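Local coordinates for protein SAP-like pentraxin (Limulus polyphemus, PDB 3FLP) that probably acts as a calcium-dependent lectin of the pentraxin family, binding two calcium ions per subunit and assembling into doubly stacked heptameric rings, at residues K18-F24 against F201-V207; V36-P42 against G97-C103; G77-N81 against V128-H132. All blocks are in the same frame, centred on the assembly; numbering follows the deposited sequence.

Contact 1: K18-F24 against F201-V207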
# COMPACT_ATOMS: atom_id res chain seq x y z
N LYS A 18 -57.09 15.11 -7.29
CA LYS A 18 -55.76 14.70 -6.87
C LYS A 18 -54.81 14.48 -8.05
O LYS A 18 -55.04 13.62 -8.90
CB LYS A 18 -55.83 13.42 -6.02
CG LYS A 18 -54.46 12.92 -5.58
CD LYS A 18 -54.53 11.55 -4.89
CE LYS A 18 -53.13 11.02 -4.57
NZ LYS A 18 -53.16 9.68 -3.90
N PHE A 19 -53.74 15.28 -8.08
CA PHE A 19 -52.75 15.18 -9.15
C PHE A 19 -51.33 15.03 -8.58
O PHE A 19 -50.61 16.02 -8.41
CB PHE A 19 -52.79 16.43 -10.05
CG PHE A 19 -54.15 16.71 -10.65
CD1 PHE A 19 -55.10 17.44 -9.94
CD2 PHE A 19 -54.47 16.25 -11.93
CE1 PHE A 19 -56.36 17.71 -10.50
CE2 PHE A 19 -55.72 16.52 -12.49
CZ PHE A 19 -56.66 17.24 -11.78
N PRO A 20 -50.91 13.80 -8.26
CA PRO A 20 -49.56 13.64 -7.71
C PRO A 20 -48.51 14.23 -8.66
O PRO A 20 -48.54 13.97 -9.87
CB PRO A 20 -49.43 12.12 -7.53
CG PRO A 20 -50.41 11.56 -8.54
CD PRO A 20 -51.58 12.50 -8.42
N HIS A 21 -47.61 15.04 -8.12
CA HIS A 21 -46.58 15.66 -8.95
C HIS A 21 -45.45 16.27 -8.14
O HIS A 21 -45.51 16.37 -6.92
CB HIS A 21 -47.18 16.78 -9.81
CG HIS A 21 -47.54 18.01 -9.03
ND1 HIS A 21 -48.64 18.07 -8.20
CD2 HIS A 21 -46.93 19.22 -8.94
CE1 HIS A 21 -48.70 19.27 -7.63
NE2 HIS A 21 -47.67 19.98 -8.07
N LEU A 22 -44.41 16.68 -8.86
CA LEU A 22 -43.26 17.34 -8.28
C LEU A 22 -43.14 18.66 -9.04
O LEU A 22 -43.46 18.71 -10.23
CB LEU A 22 -41.98 16.54 -8.50
CG LEU A 22 -41.90 15.06 -8.12
CD1 LEU A 22 -40.45 14.58 -8.29
CD2 LEU A 22 -42.34 14.87 -6.69
N ARG A 23 -42.68 19.70 -8.37
CA ARG A 23 -42.47 20.99 -9.02
C ARG A 23 -41.14 21.51 -8.49
O ARG A 23 -40.98 21.71 -7.29
CB ARG A 23 -43.58 21.99 -8.69
CG ARG A 23 -43.45 23.30 -9.49
CD ARG A 23 -44.52 24.33 -9.11
NE ARG A 23 -44.23 24.96 -7.82
CZ ARG A 23 -45.01 24.87 -6.75
NH1 ARG A 23 -46.13 24.16 -6.79
NH2 ARG A 23 -44.65 25.47 -5.62
N PHE A 24 -40.19 21.72 -9.39
CA PHE A 24 -38.89 22.22 -8.94
C PHE A 24 -38.99 23.67 -8.50
O PHE A 24 -39.62 24.49 -9.16
CB PHE A 24 -37.85 22.02 -10.03
CG PHE A 24 -37.42 20.59 -10.17
CD1 PHE A 24 -38.21 19.68 -10.86
CD2 PHE A 24 -36.25 20.14 -9.56
CE1 PHE A 24 -37.86 18.33 -10.93
CE2 PHE A 24 -35.89 18.78 -9.62
CZ PHE A 24 -36.69 17.88 -10.32
N PHE A 201 -37.41 20.39 -4.82
CA PHE A 201 -38.69 20.30 -5.49
C PHE A 201 -39.81 20.08 -4.50
O PHE A 201 -39.61 19.50 -3.43
CB PHE A 201 -38.66 19.17 -6.53
CG PHE A 201 -38.30 17.81 -5.98
CD1 PHE A 201 -39.28 17.01 -5.38
CD2 PHE A 201 -37.00 17.32 -6.08
CE1 PHE A 201 -38.96 15.73 -4.90
CE2 PHE A 201 -36.68 16.05 -5.61
CZ PHE A 201 -37.66 15.25 -5.02
N VAL A 202 -40.99 20.59 -4.84
CA VAL A 202 -42.16 20.44 -4.00
C VAL A 202 -42.81 19.10 -4.35
O VAL A 202 -42.92 18.75 -5.52
CB VAL A 202 -43.17 21.57 -4.28
CG1 VAL A 202 -44.42 21.36 -3.45
CG2 VAL A 202 -42.56 22.90 -3.94
N ALA A 203 -43.21 18.35 -3.33
CA ALA A 203 -43.87 17.07 -3.54
C ALA A 203 -45.31 17.29 -3.12
O ALA A 203 -45.57 17.83 -2.04
CB ALA A 203 -43.22 15.99 -2.69
N ASP A 204 -46.27 16.89 -3.95
CA ASP A 204 -47.66 17.12 -3.59
C ASP A 204 -48.62 16.04 -4.07
O ASP A 204 -48.29 15.24 -4.95
CB ASP A 204 -48.12 18.47 -4.13
CG ASP A 204 -49.20 19.11 -3.26
OD1 ASP A 204 -49.77 18.42 -2.39
OD2 ASP A 204 -49.48 20.32 -3.45
N ASP A 205 -49.80 16.03 -3.47
CA ASP A 205 -50.86 15.09 -3.79
C ASP A 205 -50.52 13.61 -3.67
O ASP A 205 -50.82 12.81 -4.55
CB ASP A 205 -51.44 15.38 -5.19
CG ASP A 205 -52.38 16.61 -5.20
OD1 ASP A 205 -52.84 17.04 -4.12
OD2 ASP A 205 -52.69 17.13 -6.30
N GLY A 206 -49.89 13.24 -2.56
CA GLY A 206 -49.59 11.85 -2.30
C GLY A 206 -48.50 11.08 -3.04
O GLY A 206 -48.65 9.88 -3.22
N VAL A 207 -47.43 11.74 -3.47
CA VAL A 207 -46.36 11.01 -4.13
C VAL A 207 -45.68 10.23 -3.01
O VAL A 207 -45.71 10.65 -1.84
CB VAL A 207 -45.34 11.93 -4.83
CG1 VAL A 207 -45.95 12.49 -6.11
CG2 VAL A 207 -44.91 13.06 -3.89
O HOH W 1 -50.74 8.46 -2.23
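F201 lays its ring against L22 and sends its CB over the ring of F24. L22 CD1 sits 4.2 Å from the centroid of the F201 ring, over its face, a CH-pi contact. F201 CB makes another, 4.0 Å from the centroid of the F24 ring. A203 lies on the same face of the sheet, and L22 CD2 comes within 4.2 Å of A203 CB. I142 and F11 also pack on L22. The other face carries H21, R23, V202 and D204. There V202 CG2 lies over one face of the R23 guanidinium, 3.7 Å from R23 NH2. The backbones of 21-24 and 201-204 run antiparallel. H21 and D204 form a hydrogen-bonded pair: H21 N to D204 O is 3.2 Å, D204 N to H21 O 3.1 Å. R23 and V202 form the next, with R23 N to V202 O 3.0 Å and V202 N to R23 O 2.7 Å. These strands edge one sheet of the pentraxin jelly-roll, and 201-204 is an outermost strand within the chain. A strand of a second subunit pairs with it, so the sheet continues across the interface. Beyond the strands the chain turns at D205 (positive phi). D205 OD2 accepts a 2.8 Å hydrogen bond from F19 N. F19 O accepts one from H21 ND1 at 2.9 Å, which the p rotamer of H21 allows. P20 CB meets V207 CG1 at 3.8 Å. The extended K18 side chain reaches past D205, and one water bridges K18 NZ (3.2 Å) and G206 O (2.7 Å).

Contact 2: V36-P42 against G97-C103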
# COMPACT_ATOMS: atom_id res chain seq x y z
N VAL A 36 -32.76 15.27 -21.17
CA VAL A 36 -33.44 14.83 -19.95
C VAL A 36 -33.37 13.31 -19.89
O VAL A 36 -33.89 12.61 -20.76
CB VAL A 36 -34.93 15.28 -19.95
CG1 VAL A 36 -35.62 14.81 -18.66
CG2 VAL A 36 -35.02 16.80 -20.07
N CYS A 37 -32.69 12.81 -18.86
CA CYS A 37 -32.52 11.37 -18.67
C CYS A 37 -33.09 10.99 -17.30
O CYS A 37 -33.00 11.76 -16.34
CB CYS A 37 -31.03 11.01 -18.67
SG CYS A 37 -30.03 10.81 -20.20
N GLN A 38 -33.67 9.80 -17.20
CA GLN A 38 -34.20 9.31 -15.93
C GLN A 38 -34.59 7.84 -16.01
O GLN A 38 -34.74 7.28 -17.09
CB GLN A 38 -35.41 10.13 -15.44
CG GLN A 38 -36.75 9.74 -16.03
CD GLN A 38 -37.09 10.51 -17.29
OE1 GLN A 38 -37.50 11.67 -17.22
NE2 GLN A 38 -36.89 9.89 -18.44
N ARG A 39 -34.74 7.21 -14.85
CA ARG A 39 -35.14 5.82 -14.78
C ARG A 39 -36.63 5.81 -14.46
O ARG A 39 -37.08 6.50 -13.55
CB ARG A 39 -34.33 5.09 -13.70
CG ARG A 39 -32.83 5.01 -14.04
CD ARG A 39 -31.93 4.68 -12.85
NE ARG A 39 -30.55 4.98 -13.21
CZ ARG A 39 -29.82 4.25 -14.05
NH1 ARG A 39 -30.33 3.15 -14.61
NH2 ARG A 39 -28.59 4.64 -14.38
N ILE A 40 -37.41 5.05 -15.24
CA ILE A 40 -38.85 4.99 -15.03
C ILE A 40 -39.42 3.58 -15.05
O ILE A 40 -38.91 2.69 -15.75
CB ILE A 40 -39.63 5.82 -16.09
CG1 ILE A 40 -39.24 5.36 -17.50
CG2 ILE A 40 -39.37 7.31 -15.90
CD1 ILE A 40 -40.06 6.01 -18.61
N LYS A 41 -40.48 3.40 -14.27
CA LYS A 41 -41.21 2.14 -14.19
C LYS A 41 -42.65 2.58 -14.45
O LYS A 41 -43.34 3.06 -13.56
CB LYS A 41 -41.09 1.54 -12.79
CG LYS A 41 -41.96 0.30 -12.60
CD LYS A 41 -42.03 -0.14 -11.15
CE LYS A 41 -40.67 -0.56 -10.63
NZ LYS A 41 -40.79 -1.14 -9.26
N PRO A 42 -43.12 2.43 -15.70
CA PRO A 42 -44.49 2.83 -16.05
C PRO A 42 -45.59 1.91 -15.53
O PRO A 42 -45.42 0.68 -15.48
CB PRO A 42 -44.44 2.89 -17.57
CG PRO A 42 -43.51 1.75 -17.90
CD PRO A 42 -42.41 1.88 -16.87
N GLY A 97 -44.49 -2.08 -14.98
CA GLY A 97 -43.99 -2.53 -13.69
C GLY A 97 -42.50 -2.81 -13.68
O GLY A 97 -41.93 -3.07 -12.62
N GLN A 98 -41.86 -2.78 -14.86
CA GLN A 98 -40.41 -3.00 -14.96
C GLN A 98 -39.68 -1.67 -15.19
O GLN A 98 -40.27 -0.71 -15.69
CB GLN A 98 -40.07 -3.96 -16.10
CG GLN A 98 -40.50 -5.39 -15.83
CD GLN A 98 -39.94 -5.92 -14.52
OE1 GLN A 98 -38.73 -6.10 -14.39
NE2 GLN A 98 -40.81 -6.14 -13.55
N TRP A 99 -38.41 -1.63 -14.80
CA TRP A 99 -37.59 -0.43 -14.94
C TRP A 99 -36.94 -0.31 -16.31
O TRP A 99 -36.54 -1.30 -16.92
CB TRP A 99 -36.47 -0.41 -13.90
CG TRP A 99 -36.90 -0.12 -12.49
CD1 TRP A 99 -37.01 -1.01 -11.46
CD2 TRP A 99 -37.19 1.18 -11.94
NE1 TRP A 99 -37.35 -0.35 -10.30
CE2 TRP A 99 -37.47 0.99 -10.57
CE3 TRP A 99 -37.26 2.47 -12.48
CZ2 TRP A 99 -37.80 2.06 -9.72
CZ3 TRP A 99 -37.58 3.53 -11.63
CH2 TRP A 99 -37.85 3.31 -10.27
N TYR A 100 -36.83 0.93 -16.79
CA TYR A 100 -36.19 1.23 -18.07
C TYR A 100 -35.50 2.57 -17.94
O TYR A 100 -35.95 3.43 -17.17
CB TYR A 100 -37.23 1.31 -19.20
CG TYR A 100 -38.05 0.06 -19.38
CD1 TYR A 100 -39.24 -0.13 -18.69
CD2 TYR A 100 -37.59 -0.98 -20.20
CE1 TYR A 100 -39.95 -1.31 -18.79
CE2 TYR A 100 -38.29 -2.18 -20.31
CZ TYR A 100 -39.47 -2.34 -19.60
OH TYR A 100 -40.17 -3.54 -19.68
N HIS A 101 -34.40 2.76 -18.65
CA HIS A 101 -33.74 4.05 -18.60
C HIS A 101 -34.16 4.74 -19.89
O HIS A 101 -34.04 4.18 -20.97
CB HIS A 101 -32.22 3.95 -18.54
CG HIS A 101 -31.54 5.27 -18.33
ND1 HIS A 101 -31.29 6.15 -19.36
CD2 HIS A 101 -31.14 5.89 -17.20
CE1 HIS A 101 -30.77 7.26 -18.87
NE2 HIS A 101 -30.67 7.13 -17.56
N VAL A 102 -34.67 5.96 -19.75
CA VAL A 102 -35.12 6.71 -20.91
C VAL A 102 -34.46 8.07 -20.94
O VAL A 102 -34.24 8.69 -19.90
CB VAL A 102 -36.68 6.87 -20.88
CG1 VAL A 102 -37.12 7.95 -21.86
CG2 VAL A 102 -37.34 5.55 -21.24
N CYS A 103 -34.12 8.52 -22.14
CA CYS A 103 -33.49 9.81 -22.28
C CYS A 103 -33.95 10.51 -23.56
O CYS A 103 -34.09 9.89 -24.60
CB CYS A 103 -31.96 9.65 -22.28
SG CYS A 103 -31.14 11.21 -21.85
O HOH W 2 -40.03 -3.96 -10.50
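Two neighbouring antiparallel strands of the pentraxin beta-sandwich meet here, joined by the C37-C103 disulfide. The cysteines form a non-hydrogen-bonded pair. C37 is m and C103 is t, so the two SG atoms meet at 2.0 Å with a chi3 of -87°. R39 and H101 lie on the same face. H101 adopts t, which lays its ring beside the neighbouring strand: H101 CD2 is 3.7 Å from R39 CG and lies over one face of the R39 guanidinium. R39 is extended at chi2 and chi3 (both t) and reaches a salt bridge with D165. V181 of helix 175-182 packs on C37 and H101. The opposite face holds Q38, I40, Y100 and V102. I40 takes the p rotamer, and its CD1 reaches V102 CG2 at 3.8 Å. Q38 is also p, and its chi2 of -91°, between the usual wells, helps turn the amide back toward the partner strand, with Q38 NE2 3.9 Å from V102 CB. Backbone bonds hold this register: Q38 N to V102 O and V102 N to Q38 O are both 3.0 Å, and I40 N to Y100 O and Y100 N to I40 O both 2.9 Å. Near the end of strand 33-42, K41 bends at chi3 (m) and crosses the indole of W99, which lies just before strand 100-107. K41 NZ forms salt bridges with E162 and with E171 of a third subunit, which also accepts a hydrogen bond from W99 NE1. This end thus lies at a subunit interface. K41 CE sits over the face of the W99 five-membered ring, 3.6 Å from its centroid.

Contact 3: G77-N81 against V128-H132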
# COMPACT_ATOMS: atom_id res chain seq x y z
N GLY A 77 -42.11 10.43 -26.92
CA GLY A 77 -42.47 11.67 -27.58
C GLY A 77 -41.85 12.91 -26.99
O GLY A 77 -41.45 12.95 -25.82
N LEU A 78 -41.78 13.95 -27.82
CA LEU A 78 -41.24 15.23 -27.43
C LEU A 78 -42.05 16.34 -28.08
O LEU A 78 -42.47 16.23 -29.23
CB LEU A 78 -39.78 15.35 -27.87
CG LEU A 78 -39.11 16.70 -27.58
CD1 LEU A 78 -39.06 16.93 -26.07
CD2 LEU A 78 -37.70 16.73 -28.18
N GLN A 79 -42.27 17.41 -27.33
CA GLN A 79 -42.97 18.56 -27.84
C GLN A 79 -42.16 19.78 -27.41
O GLN A 79 -41.78 19.89 -26.25
CB GLN A 79 -44.41 18.62 -27.28
CG GLN A 79 -45.09 19.96 -27.52
CD GLN A 79 -46.58 19.97 -27.17
OE1 GLN A 79 -47.17 21.04 -27.00
NE2 GLN A 79 -47.19 18.79 -27.09
N VAL A 80 -41.86 20.66 -28.36
CA VAL A 80 -41.10 21.87 -28.07
C VAL A 80 -41.83 23.09 -28.61
O VAL A 80 -42.30 23.11 -29.75
CB VAL A 80 -39.68 21.83 -28.71
CG1 VAL A 80 -38.94 23.14 -28.40
CG2 VAL A 80 -38.90 20.64 -28.18
N ASN A 81 -41.93 24.12 -27.77
CA ASN A 81 -42.61 25.36 -28.13
C ASN A 81 -43.98 25.13 -28.77
O ASN A 81 -44.27 25.63 -29.85
CB ASN A 81 -41.73 26.19 -29.07
CG ASN A 81 -42.14 27.66 -29.09
OD1 ASN A 81 -42.32 28.28 -28.04
ND2 ASN A 81 -42.27 28.24 -30.29
N VAL A 128 -37.35 19.73 -35.14
CA VAL A 128 -38.08 19.78 -33.87
C VAL A 128 -37.55 20.99 -33.11
O VAL A 128 -36.44 20.96 -32.58
CB VAL A 128 -37.84 18.51 -33.00
CG1 VAL A 128 -38.58 18.66 -31.68
CG2 VAL A 128 -38.34 17.27 -33.73
N GLY A 129 -38.35 22.05 -33.08
CA GLY A 129 -37.95 23.27 -32.38
C GLY A 129 -36.68 23.86 -32.96
O GLY A 129 -35.88 24.45 -32.23
N LYS A 130 -36.49 23.72 -34.27
CA LYS A 130 -35.30 24.26 -34.91
C LYS A 130 -35.25 25.78 -34.80
O LYS A 130 -36.21 26.47 -35.15
CB LYS A 130 -35.26 23.83 -36.38
CG LYS A 130 -34.06 24.37 -37.14
CD LYS A 130 -33.87 23.65 -38.46
CE LYS A 130 -32.74 24.27 -39.27
NZ LYS A 130 -32.21 23.31 -40.28
N GLY A 131 -34.12 26.28 -34.31
CA GLY A 131 -33.95 27.71 -34.14
C GLY A 131 -34.63 28.23 -32.88
O GLY A 131 -34.57 29.41 -32.57
N HIS A 132 -35.30 27.34 -32.15
CA HIS A 132 -35.99 27.76 -30.94
C HIS A 132 -35.09 27.75 -29.71
O HIS A 132 -34.29 26.84 -29.52
CB HIS A 132 -37.20 26.88 -30.65
CG HIS A 132 -37.94 27.27 -29.41
ND1 HIS A 132 -38.69 28.43 -29.32
CD2 HIS A 132 -38.04 26.67 -28.20
CE1 HIS A 132 -39.21 28.53 -28.11
NE2 HIS A 132 -38.83 27.47 -27.41
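In this pentraxin beta-sandwich, the end of strand 73-80 is covered by the loop that follows strand 120-125. H132, V80 and V128 lose the most surface. H132 ends a type II turn that starts at G129, closed by H132 N to G129 O at 2.9 Å. The turn brings the imidazole back over the strand end. V80 CG1 touches H132 CD2 at 3.6 Å. V80 also packs against the first residue of the turn, with V80 CG1 4.1 Å from G129 CA. G129 has positive phi, and a CB there would clash with V80 CG1, so glycine suits the position on both counts. V128 meets the other methyl of V80, with V80 CG2 to V128 CG1 at 4.0 Å. L78, two residues back on the same side of the strand, reaches V128 CG1 through its CD2 at 4.1 Å. W106 packs on L78 and V80, and M113 on L78 and V128. These apolar side chains therefore join the packing between the two sheets. H132 NE2 is hydrogen-bonded to Q61, on the strand next to 73-80. N81, just past the strand, lies over the face of the imidazole: N81 CB is 3.6 Å from the centroid of the H132 ring.

All three contacts belong to one pentraxin subunit. Contacts 1 and 3 reach the same seven-stranded sheet, near its two borders, and their centres are 26 Å apart. Contact 2 lies in the other sheet, 18 Å from contact 1 and 22 Å from contact 3, centre to centre. None touches another; the smallest gap, about 7 Å between nearest atoms, separates contacts 2 and 3. Along the chain, contact 1 encloses both others, whose segments alternate. Contacts 1 and 3 both approach the two-calcium site: the side chain of F19 is about 9 Å from a calcium ion, that of N81 about 12 Å. Contacts 1 and 2 meet different neighbouring subunits.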